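Local coordinates for protein exopolygalacturonate lyase (Vibrio vulnificus, PDB 5A29) that probably cleaves polygalacturonate, the acidic backbone of pectin, by beta-elimination as a manganese-binding lyase of polysaccharide lyase family 2, at residues 285-290 against 305-310; 310-315 against 393-398; 325-330 against 379-384. One frame throughout, in Å; residues are numbered along the deposited sequence.

Contact 1: 285-290 against 305-310; sequences FTSPKK and YGDRAA. With SRT (S,R meso-tartaric acid), chain Q.
The Asp307 carboxylate is met by Ser287 through OD2: Ser287 OG donates to Asp307 OD2 over 2.7 Å, reaching that oxygen on its anti side and 26° out of the carboxylate plane. The other oxygen faces the helix. Ala310 N lies 2.9 Å from Asp307 OD1, also on the anti side but only 16° out of plane, and Ala309 N adds a weak bond to the same atom. Since Glu323 N also donates to Asp307 OD2, both oxygens have two donors, which should hold the group's rotation fixed. Asp307 CG lies anti to the backbone N (chi1 -176°), beside the carbonyl carbon, which brings OD1 to the N-H groups of Ala309 and Ala310. Its negative charge is probably favoured by the helix start.

The second flat group, the Arg308 guanidinium, receives meso-tartrate at its edge. O3 of the ligand lies in the plane, 2.8 Å from Arg308 NH2 and a longer 3.2 Å from Arg308 NH1, so two nitrogens share one oxygen. Bends at chi2 and chi3 fold the chain round to this position, and Glu323 completes a salt bridge at Arg308 NE.

Apolar packing fills in beside the carboxylate, where Pro288 CG rests 3.6 Å from Asp307 CA. The backbones are too poorly aligned here for a direct bond, and a water joins them instead, donating to Pro288 O at 2.7 Å and accepting from Asp307 N. Further along, Gly306, having no side chain, lets its CA come to 3.7 Å from Lys290 CA. The bonds of Asp307 OD1 to Ala310 N and, weakly, Ala309 N make it the Asp N-cap of helix 308-317, set against short strand 287-288, and the first helical residue, Arg308, belongs to the tartrate pocket.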
loop_
_atom_site.group_PDB
_atom_site.type_symbol
_atom_site.label_atom_id
_atom_site.label_comp_id
_atom_site.label_asym_id
_atom_site.label_seq_id
_atom_site.Cartn_x
_atom_site.Cartn_y
_atom_site.Cartn_z
ATOM N N PHE A 285 9.681 12.690 -9.551
ATOM C CA PHE A 285 9.768 13.646 -10.697
ATOM C C PHE A 285 10.796 14.742 -10.422
ATOM O O PHE A 285 10.962 15.633 -11.279
ATOM C CB PHE A 285 8.408 14.280 -11.098
ATOM C CG PHE A 285 7.652 14.932 -9.976
ATOM C CD1 PHE A 285 6.750 14.215 -9.207
ATOM C CD2 PHE A 285 7.798 16.303 -9.708
ATOM C CE1 PHE A 285 6.015 14.811 -8.172
ATOM C CE2 PHE A 285 7.065 16.913 -8.704
ATOM C CZ PHE A 285 6.148 16.204 -7.924
ATOM N N THR A 286 11.492 14.653 -9.289
ATOM C CA THR A 286 12.607 15.604 -9.010
ATOM C C THR A 286 13.752 14.829 -8.349
ATOM O O THR A 286 13.492 13.773 -7.778
ATOM C CB THR A 286 12.195 16.738 -8.074
ATOM O OG1 THR A 286 11.673 16.236 -6.837
ATOM C CG2 THR A 286 11.151 17.689 -8.730
ATOM N N SER A 287 14.990 15.353 -8.402
ATOM C CA SER A 287 16.136 14.825 -7.650
ATOM C C SER A 287 16.551 15.831 -6.616
ATOM O O SER A 287 16.262 17.049 -6.729
ATOM C CB SER A 287 17.399 14.654 -8.542
ATOM O OG SER A 287 17.262 13.606 -9.488
ATOM N N PRO A 288 17.238 15.340 -5.590
ATOM C CA PRO A 288 17.785 16.187 -4.556
ATOM C C PRO A 288 19.015 16.927 -5.060
ATOM O O PRO A 288 19.904 16.350 -5.710
ATOM C CB PRO A 288 18.225 15.196 -3.485
ATOM C CG PRO A 288 18.487 13.935 -4.181
ATOM C CD PRO A 288 17.571 13.907 -5.411
ATOM N N LYS A 289 19.041 18.217 -4.764
ATOM C CA LYS A 289 20.255 19.008 -5.017
ATOM C C LYS A 289 21.422 18.543 -4.140
ATOM O O LYS A 289 21.240 18.232 -2.954
ATOM C CB LYS A 289 19.935 20.445 -4.585
ATOM C CG LYS A 289 20.804 21.496 -5.230
ATOM C CD LYS A 289 20.283 22.891 -4.869
ATOM C CE LYS A 289 21.380 23.957 -5.023
ATOM N NZ LYS A 289 21.935 23.965 -6.412
ATOM N N LYS A 290 22.638 18.674 -4.672
ATOM C CA LYS A 290 23.875 18.537 -3.832
ATOM C C LYS A 290 24.097 19.826 -3.055
ATOM O O LYS A 290 24.537 20.859 -3.614
ATOM C CB LYS A 290 25.039 18.238 -4.815
ATOM C CG LYS A 290 26.426 18.089 -4.182
ATOM C CD LYS A 290 27.434 18.177 -5.350
ATOM C CE LYS A 290 28.873 17.875 -4.919
ATOM N NZ LYS A 290 29.757 17.996 -6.172
ATOM N N TYR A 305 23.458 15.356 0.055
ATOM C CA TYR A 305 24.718 15.200 -0.677
ATOM C C TYR A 305 24.448 14.995 -2.130
ATOM O O TYR A 305 25.347 14.767 -2.958
ATOM C CB TYR A 305 25.596 14.048 -0.086
ATOM C CG TYR A 305 25.966 14.263 1.342
ATOM C CD1 TYR A 305 26.680 15.413 1.731
ATOM C CD2 TYR A 305 25.616 13.327 2.347
ATOM C CE1 TYR A 305 26.990 15.643 3.051
ATOM C CE2 TYR A 305 25.897 13.586 3.678
ATOM C CZ TYR A 305 26.603 14.730 4.019
ATOM O OH TYR A 305 26.898 15.032 5.339
ATOM N N GLY A 306 23.175 15.038 -2.492
ATOM C CA GLY A 306 22.894 14.922 -3.952
ATOM C C GLY A 306 22.178 13.616 -4.320
ATOM O O GLY A 306 22.035 12.704 -3.479
ATOM N N ASP A 307 21.868 13.480 -5.587
ATOM C CA ASP A 307 21.084 12.337 -6.052
ATOM C C ASP A 307 21.873 11.042 -5.791
ATOM O O ASP A 307 23.055 10.928 -6.160
ATOM C CB ASP A 307 20.850 12.492 -7.557
ATOM C CG ASP A 307 19.945 11.390 -8.115
ATOM O OD1 ASP A 307 20.437 10.277 -8.264
ATOM O OD2 ASP A 307 18.739 11.684 -8.352
ATOM N N ARG A 308 21.220 10.097 -5.124
ATOM C CA ARG A 308 21.880 8.832 -4.651
ATOM C C ARG A 308 22.149 7.854 -5.754
ATOM O O ARG A 308 23.129 7.082 -5.697
ATOM C CB ARG A 308 20.991 8.185 -3.597
ATOM C CG ARG A 308 21.217 8.763 -2.194
ATOM C CD ARG A 308 20.517 10.089 -1.855
ATOM N NE ARG A 308 19.043 10.012 -2.033
ATOM C CZ ARG A 308 18.162 9.798 -1.053
ATOM N NH1 ARG A 308 18.548 9.547 0.199
ATOM N NH2 ARG A 308 16.852 9.811 -1.324
ATOM N N ALA A 309 21.309 7.869 -6.800
ATOM C CA ALA A 309 21.568 6.993 -7.900
ATOM C C ALA A 309 22.793 7.513 -8.664
ATOM O O ALA A 309 23.598 6.723 -9.201
ATOM C CB ALA A 309 20.340 6.896 -8.861
ATOM N N ALA A 310 22.892 8.837 -8.825
ATOM C CA ALA A 310 24.020 9.410 -9.619
ATOM C C ALA A 310 25.313 9.053 -8.862
ATOM O O ALA A 310 26.283 8.675 -9.481
ATOM C CB ALA A 310 23.882 10.959 -9.706
HETATM O O1 SRT Q . 16.272 12.823 2.153
HETATM O O11 SRT Q . 17.913 11.526 2.967
HETATM C C1 SRT Q . 16.741 11.733 2.610
HETATM C C2 SRT Q . 15.915 10.485 2.811
HETATM O O2 SRT Q . 15.794 10.147 4.184
HETATM C C3 SRT Q . 14.714 10.207 1.960
HETATM O O3 SRT Q . 15.502 9.355 1.143
HETATM C C4 SRT Q . 13.690 9.310 2.700
HETATM O O4 SRT Q . 13.777 8.074 2.478
HETATM O O41 SRT Q . 12.851 9.854 3.501
HETATM O O HOH W 1 22.049 15.998 -7.356
#

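Contact 2: 310-315 against 393-398; sequences ARQFGP and LARDGY
This is a reciprocal polar contact between a helix and a loop: Gln312, within helix 308-317, and Arg395, in the irregular segment 393-398, each bond a backbone carbonyl of the other's segment. Arg395 NH1 donates to Gln312 O at 2.8 Å. That oxygen lies in the guanidinium plane, but the nitrogen stands 43° above the carbonyl plane and therefore off its lone pairs. A water donates to Gln312 O as well and accepts from Ala394 N, giving the carbonyl a second link to the loop. In return Gln312 NE2 reaches Arg395 O at 3.0 Å, tilted from the carbonyl plane.

The helix is kinked at Pro315, whose ring nitrogen has no hydrogen to give to the preceding turn; Arg395 lies across this place. Pro315 CG covers one face of its guanidinium, 3.9 Å from Arg395 CZ, while Glu316 pairs with Arg395 NH2.

Gln312 runs extended from a CG anti to the backbone N (chi1 -174°), which carries its amide against Gly397, with Gln312 CD 3.5 Å from Gly397 CA. Beyond the two segments, NE2 also donates to Gly400 O and OE1 accepts from Tyr399 N, so the buried amide is satisfied at both ends. On the apolar flank Leu393 splits its branches: Leu393 CD2 meets Phe313 CE1 obliquely at 3.7 Å, and Leu393 CD1 lies 3.4 Å from Gln312 NE2.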
loop_
_atom_site.group_PDB
_atom_site.type_symbol
_atom_site.label_atom_id
_atom_site.label_comp_id
_atom_site.label_asym_id
_atom_site.label_seq_id
_atom_site.Cartn_x
_atom_site.Cartn_y
_atom_site.Cartn_z
ATOM N N ALA A 310 22.892 8.837 -8.825
ATOM C CA ALA A 310 24.020 9.410 -9.619
ATOM C C ALA A 310 25.313 9.053 -8.862
ATOM O O ALA A 310 26.283 8.675 -9.481
ATOM C CB ALA A 310 23.882 10.959 -9.706
ATOM N N ARG A 311 25.283 9.114 -7.531
ATOM C CA ARG A 311 26.435 8.689 -6.731
ATOM C C ARG A 311 26.817 7.245 -6.921
ATOM O O ARG A 311 27.979 6.931 -7.212
ATOM C CB ARG A 311 26.252 8.977 -5.267
ATOM C CG ARG A 311 26.338 10.486 -4.932
ATOM C CD ARG A 311 26.017 10.774 -3.467
ATOM N NE ARG A 311 27.031 10.191 -2.564
ATOM C CZ ARG A 311 26.848 9.931 -1.266
ATOM N NH1 ARG A 311 25.705 10.244 -0.606
ATOM N NH2 ARG A 311 27.848 9.407 -0.575
ATOM N N GLN A 312 25.840 6.343 -6.804
ATOM C CA GLN A 312 26.180 4.889 -6.870
ATOM C C GLN A 312 26.357 4.313 -8.241
ATOM O O GLN A 312 27.204 3.433 -8.417
ATOM C CB GLN A 312 25.120 4.078 -6.070
ATOM C CG GLN A 312 25.478 2.544 -5.949
ATOM C CD GLN A 312 24.675 1.958 -4.827
ATOM O OE1 GLN A 312 23.648 2.512 -4.485
ATOM N NE2 GLN A 312 25.180 0.910 -4.161
ATOM N N PHE A 313 25.577 4.792 -9.241
ATOM C CA PHE A 313 25.564 4.250 -10.587
ATOM C C PHE A 313 26.099 5.185 -11.687
ATOM O O PHE A 313 26.387 4.716 -12.788
ATOM C CB PHE A 313 24.119 3.858 -10.980
ATOM C CG PHE A 313 23.522 2.762 -10.085
ATOM C CD1 PHE A 313 23.920 1.432 -10.263
ATOM C CD2 PHE A 313 22.586 3.074 -9.115
ATOM C CE1 PHE A 313 23.340 0.400 -9.496
ATOM C CE2 PHE A 313 22.027 2.052 -8.319
ATOM C CZ PHE A 313 22.430 0.733 -8.511
ATOM N N GLY A 314 26.088 6.487 -11.395
ATOM C CA GLY A 314 26.444 7.538 -12.408
ATOM C C GLY A 314 27.766 7.320 -13.138
ATOM O O GLY A 314 27.810 7.441 -14.355
ATOM N N PRO A 315 28.828 6.918 -12.415
ATOM C CA PRO A 315 30.138 6.687 -13.076
ATOM C C PRO A 315 30.053 5.684 -14.211
ATOM O O PRO A 315 30.602 5.929 -15.279
ATOM C CB PRO A 315 31.010 6.136 -11.928
ATOM C CG PRO A 315 30.444 6.789 -10.713
ATOM C CD PRO A 315 28.937 6.767 -10.942
ATOM N N LEU A 393 26.916 -4.733 -7.561
ATOM C CA LEU A 393 27.044 -3.282 -7.469
ATOM C C LEU A 393 28.564 -2.939 -7.330
ATOM O O LEU A 393 29.303 -3.569 -6.563
ATOM C CB LEU A 393 26.306 -2.725 -6.253
ATOM C CG LEU A 393 24.772 -2.980 -6.240
ATOM C CD1 LEU A 393 24.092 -2.133 -5.210
ATOM C CD2 LEU A 393 24.176 -2.698 -7.629
ATOM N N ALA A 394 28.984 -1.880 -8.001
ATOM C CA ALA A 394 30.424 -1.480 -8.053
ATOM C C ALA A 394 30.913 -0.809 -6.798
ATOM O O ALA A 394 32.100 -0.860 -6.510
ATOM C CB ALA A 394 30.702 -0.605 -9.309
ATOM N N ARG A 395 30.025 -0.200 -6.007
ATOM C CA ARG A 395 30.386 0.495 -4.804
ATOM C C ARG A 395 29.184 0.539 -3.894
ATOM O O ARG A 395 28.073 0.302 -4.357
ATOM C CB ARG A 395 30.809 1.981 -5.129
ATOM C CG ARG A 395 29.720 2.845 -5.835
ATOM C CD ARG A 395 30.300 4.187 -6.414
ATOM N NE ARG A 395 31.352 3.926 -7.413
ATOM C CZ ARG A 395 31.143 3.558 -8.658
ATOM N NH1 ARG A 395 29.896 3.314 -9.125
ATOM N NH2 ARG A 395 32.175 3.324 -9.442
ATOM N N ASP A 396 29.396 0.870 -2.631
ATOM C CA ASP A 396 28.300 1.019 -1.696
ATOM C C ASP A 396 27.446 2.229 -2.065
ATOM O O ASP A 396 27.936 3.175 -2.712
ATOM C CB ASP A 396 28.786 1.301 -0.286
ATOM C CG ASP A 396 29.678 0.179 0.319
ATOM O OD1 ASP A 396 29.396 -1.022 0.128
ATOM O OD2 ASP A 396 30.572 0.543 1.114
ATOM N N GLY A 397 26.207 2.233 -1.568
ATOM C CA GLY A 397 25.348 3.423 -1.708
ATOM C C GLY A 397 23.947 3.053 -1.239
ATOM O O GLY A 397 23.701 2.034 -0.567
ATOM N N TYR A 398 23.028 3.921 -1.614
ATOM C CA TYR A 398 21.666 3.864 -1.165
ATOM C C TYR A 398 21.000 2.572 -1.655
ATOM O O TYR A 398 20.096 2.131 -1.009
ATOM C CB TYR A 398 20.945 5.080 -1.802
ATOM C CG TYR A 398 19.524 5.334 -1.372
ATOM C CD1 TYR A 398 19.211 5.665 -0.055
ATOM C CD2 TYR A 398 18.519 5.397 -2.341
ATOM C CE1 TYR A 398 17.929 5.982 0.330
ATOM C CE2 TYR A 398 17.220 5.746 -1.975
ATOM C CZ TYR A 398 16.927 5.995 -0.643
ATOM O OH TYR A 398 15.652 6.328 -0.289
HETATM O O HOH W 2 27.384 0.605 -8.228
#

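Contact 3: 325-330 against 379-384; sequences NVLFKS and KPIFSD
Asn325 O is held by two neighbours on segment 379-384. Ser383 N donates to it over 2.9 Å, in the carbonyl plane and on a lone pair, and Phe382 CA makes a C-H...O contact with it at 3.1 Å. The side chains of Asn325 and Ser383 are also joined: Ser383 OG gives its proton to Asn325 OD1 at 2.8 Å, arriving 39° above the amide carbonyl plane instead of on a lone pair. Asn325 ND2 is taken by Pro223 O and Ile320 O.

In the other direction Leu327 N bonds Ile381 O over 3.0 Å, almost in line with the carbonyl. These two backbone bonds flank Val326 and Phe382, which form a single antiparallel bridge of the non-hydrogen-bonded type. Their side chains run side by side, Val326 CG2 lying 3.6 Å from Phe382 CE2.

Phe328 CG sits between the backbone N and the carbonyl carbon (chi1 49°), which brings the ring edge to the face of Phe382 in a T-shaped pair, with planes at 78° and Phe328 CE1 3.7 Å from Phe382 CE1. Its own face carries Val326 CG1 over the ring centre, while Phe328 CB packs on Pro380 CB at 3.6 Å.

The two loops thus form a buried seam between helices: Leu327 and Ile381 pack against helix 353-370, whereas Val326 and Phe382 face helix 308-317.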
loop_
_atom_site.group_PDB
_atom_site.type_symbol
_atom_site.label_atom_id
_atom_site.label_comp_id
_atom_site.label_asym_id
_atom_site.label_seq_id
_atom_site.Cartn_x
_atom_site.Cartn_y
_atom_site.Cartn_z
ATOM N N ASN A 325 14.553 7.355 -12.084
ATOM C CA ASN A 325 14.687 6.359 -13.126
ATOM C C ASN A 325 15.039 4.961 -12.620
ATOM O O ASN A 325 15.025 4.017 -13.426
ATOM C CB ASN A 325 15.743 6.766 -14.167
ATOM C CG ASN A 325 15.405 8.127 -14.782
ATOM O OD1 ASN A 325 14.306 8.299 -15.326
ATOM N ND2 ASN A 325 16.317 9.085 -14.665
ATOM N N VAL A 326 15.204 4.802 -11.327
ATOM C CA VAL A 326 15.459 3.422 -10.780
ATOM C C VAL A 326 14.116 2.653 -10.575
ATOM O O VAL A 326 13.251 3.128 -9.822
ATOM C CB VAL A 326 16.172 3.531 -9.437
ATOM C CG1 VAL A 326 16.320 2.144 -8.765
ATOM C CG2 VAL A 326 17.585 4.159 -9.640
ATOM N N LEU A 327 13.951 1.543 -11.264
ATOM C CA LEU A 327 12.696 0.792 -11.200
ATOM C C LEU A 327 12.976 -0.595 -10.483
ATOM O O LEU A 327 12.199 -1.524 -10.638
ATOM C CB LEU A 327 12.128 0.504 -12.584
ATOM C CG LEU A 327 11.897 1.827 -13.371
ATOM C CD1 LEU A 327 11.160 1.464 -14.656
ATOM C CD2 LEU A 327 11.039 2.777 -12.556
ATOM N N PHE A 328 14.046 -0.693 -9.727
ATOM C CA PHE A 328 14.303 -1.940 -8.933
ATOM C C PHE A 328 14.384 -1.558 -7.490
ATOM O O PHE A 328 13.992 -0.434 -7.052
ATOM C CB PHE A 328 15.564 -2.665 -9.450
ATOM C CG PHE A 328 16.792 -1.727 -9.610
ATOM C CD1 PHE A 328 17.020 -1.025 -10.810
ATOM C CD2 PHE A 328 17.694 -1.547 -8.563
ATOM C CE1 PHE A 328 18.114 -0.127 -10.955
ATOM C CE2 PHE A 328 18.777 -0.640 -8.680
ATOM C CZ PHE A 328 18.977 0.084 -9.883
ATOM N N LYS A 329 14.728 -2.541 -6.653
ATOM C CA LYS A 329 14.774 -2.292 -5.230
ATOM C C LYS A 329 13.403 -1.869 -4.711
ATOM O O LYS A 329 13.262 -0.950 -3.870
ATOM C CB LYS A 329 15.993 -1.346 -4.838
ATOM C CG LYS A 329 16.318 -1.488 -3.322
ATOM C CD LYS A 329 17.021 -0.263 -2.705
ATOM C CE LYS A 329 16.208 1.083 -2.780
ATOM N NZ LYS A 329 14.772 1.221 -2.244
ATOM N N SER A 330 12.361 -2.593 -5.209
ATOM C CA SER A 330 10.947 -2.327 -4.860
ATOM C C SER A 330 10.323 -1.018 -5.331
ATOM O O SER A 330 9.137 -0.740 -5.037
ATOM C CB SER A 330 10.711 -2.414 -3.348
ATOM O OG SER A 330 11.118 -3.726 -2.938
ATOM N N LYS A 379 12.722 -8.119 -14.702
ATOM C CA LYS A 379 14.153 -7.693 -14.619
ATOM C C LYS A 379 14.329 -6.399 -13.824
ATOM O O LYS A 379 13.454 -5.514 -13.906
ATOM C CB LYS A 379 14.657 -7.442 -16.052
ATOM C CG LYS A 379 14.662 -8.726 -16.859
ATOM C CD LYS A 379 15.128 -8.441 -18.275
ATOM C CE LYS A 379 13.954 -7.945 -19.114
ATOM N NZ LYS A 379 14.054 -8.434 -20.522
ATOM N N PRO A 380 15.505 -6.224 -13.133
ATOM C CA PRO A 380 15.810 -4.959 -12.450
ATOM C C PRO A 380 16.374 -3.937 -13.470
ATOM O O PRO A 380 17.521 -4.065 -13.960
ATOM C CB PRO A 380 16.902 -5.354 -11.414
ATOM C CG PRO A 380 17.631 -6.497 -12.096
ATOM C CD PRO A 380 16.556 -7.254 -12.885
ATOM N N ILE A 381 15.596 -2.882 -13.730
ATOM C CA ILE A 381 15.932 -2.022 -14.823
ATOM C C ILE A 381 15.854 -0.549 -14.427
ATOM O O ILE A 381 15.212 -0.181 -13.416
ATOM C CB ILE A 381 14.952 -2.246 -16.041
ATOM C CG1 ILE A 381 13.461 -1.941 -15.657
ATOM C CG2 ILE A 381 15.174 -3.595 -16.713
ATOM C CD1 ILE A 381 12.634 -1.550 -16.898
ATOM N N PHE A 382 16.519 0.277 -15.237
ATOM C CA PHE A 382 16.224 1.740 -15.229
ATOM C C PHE A 382 15.150 2.050 -16.288
ATOM O O PHE A 382 14.825 1.176 -17.115
ATOM C CB PHE A 382 17.525 2.530 -15.589
ATOM C CG PHE A 382 18.569 2.509 -14.483
ATOM C CD1 PHE A 382 19.473 1.439 -14.393
ATOM C CD2 PHE A 382 18.677 3.545 -13.559
ATOM C CE1 PHE A 382 20.454 1.414 -13.379
ATOM C CE2 PHE A 382 19.642 3.498 -12.528
ATOM C CZ PHE A 382 20.519 2.396 -12.444
ATOM N N SER A 383 14.548 3.279 -16.221
ATOM C CA SER A 383 13.380 3.605 -17.034
ATOM C C SER A 383 13.722 3.674 -18.534
ATOM O O SER A 383 12.839 3.662 -19.361
ATOM C CB SER A 383 12.790 4.948 -16.563
ATOM O OG SER A 383 13.859 5.905 -16.758
ATOM N N ASP A 384 15.010 3.732 -18.906
ATOM C CA ASP A 384 15.392 3.609 -20.344
ATOM C C ASP A 384 15.546 2.143 -20.781
ATOM O O ASP A 384 15.778 1.871 -21.965
ATOM C CB ASP A 384 16.729 4.295 -20.601
ATOM C CG ASP A 384 17.908 3.515 -19.992
ATOM O OD1 ASP A 384 17.685 2.733 -19.064
ATOM O OD2 ASP A 384 19.066 3.690 -20.417
HETATM O O HOH W 3 12.759 -3.285 -12.302
#

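How the contacts relate
Contacts 1 and 2 both use helix 308-317: contact 1 caps its start, contact 2 binds its later residues, and the loops of contact 3 pack against it. The centres of contacts 1 and 2 lie about 12 Å apart. Those of contacts 2 and 3 are about 14 Å apart, and those of contacts 1 and 3 about 16 Å. Along the chain contact 1 closes first; contact 3 is then nested within the long loop closed by contact 2. Arg308 and Tyr398 join contacts 1 and 2 by a cation-pi pair beside a tartrate, while Phe313 meets Phe328 and, edge-to-face, Phe382. Through these touches the tartrate-binding residues Arg308 and Tyr398 are linked by packing to the buried loops of contact 3.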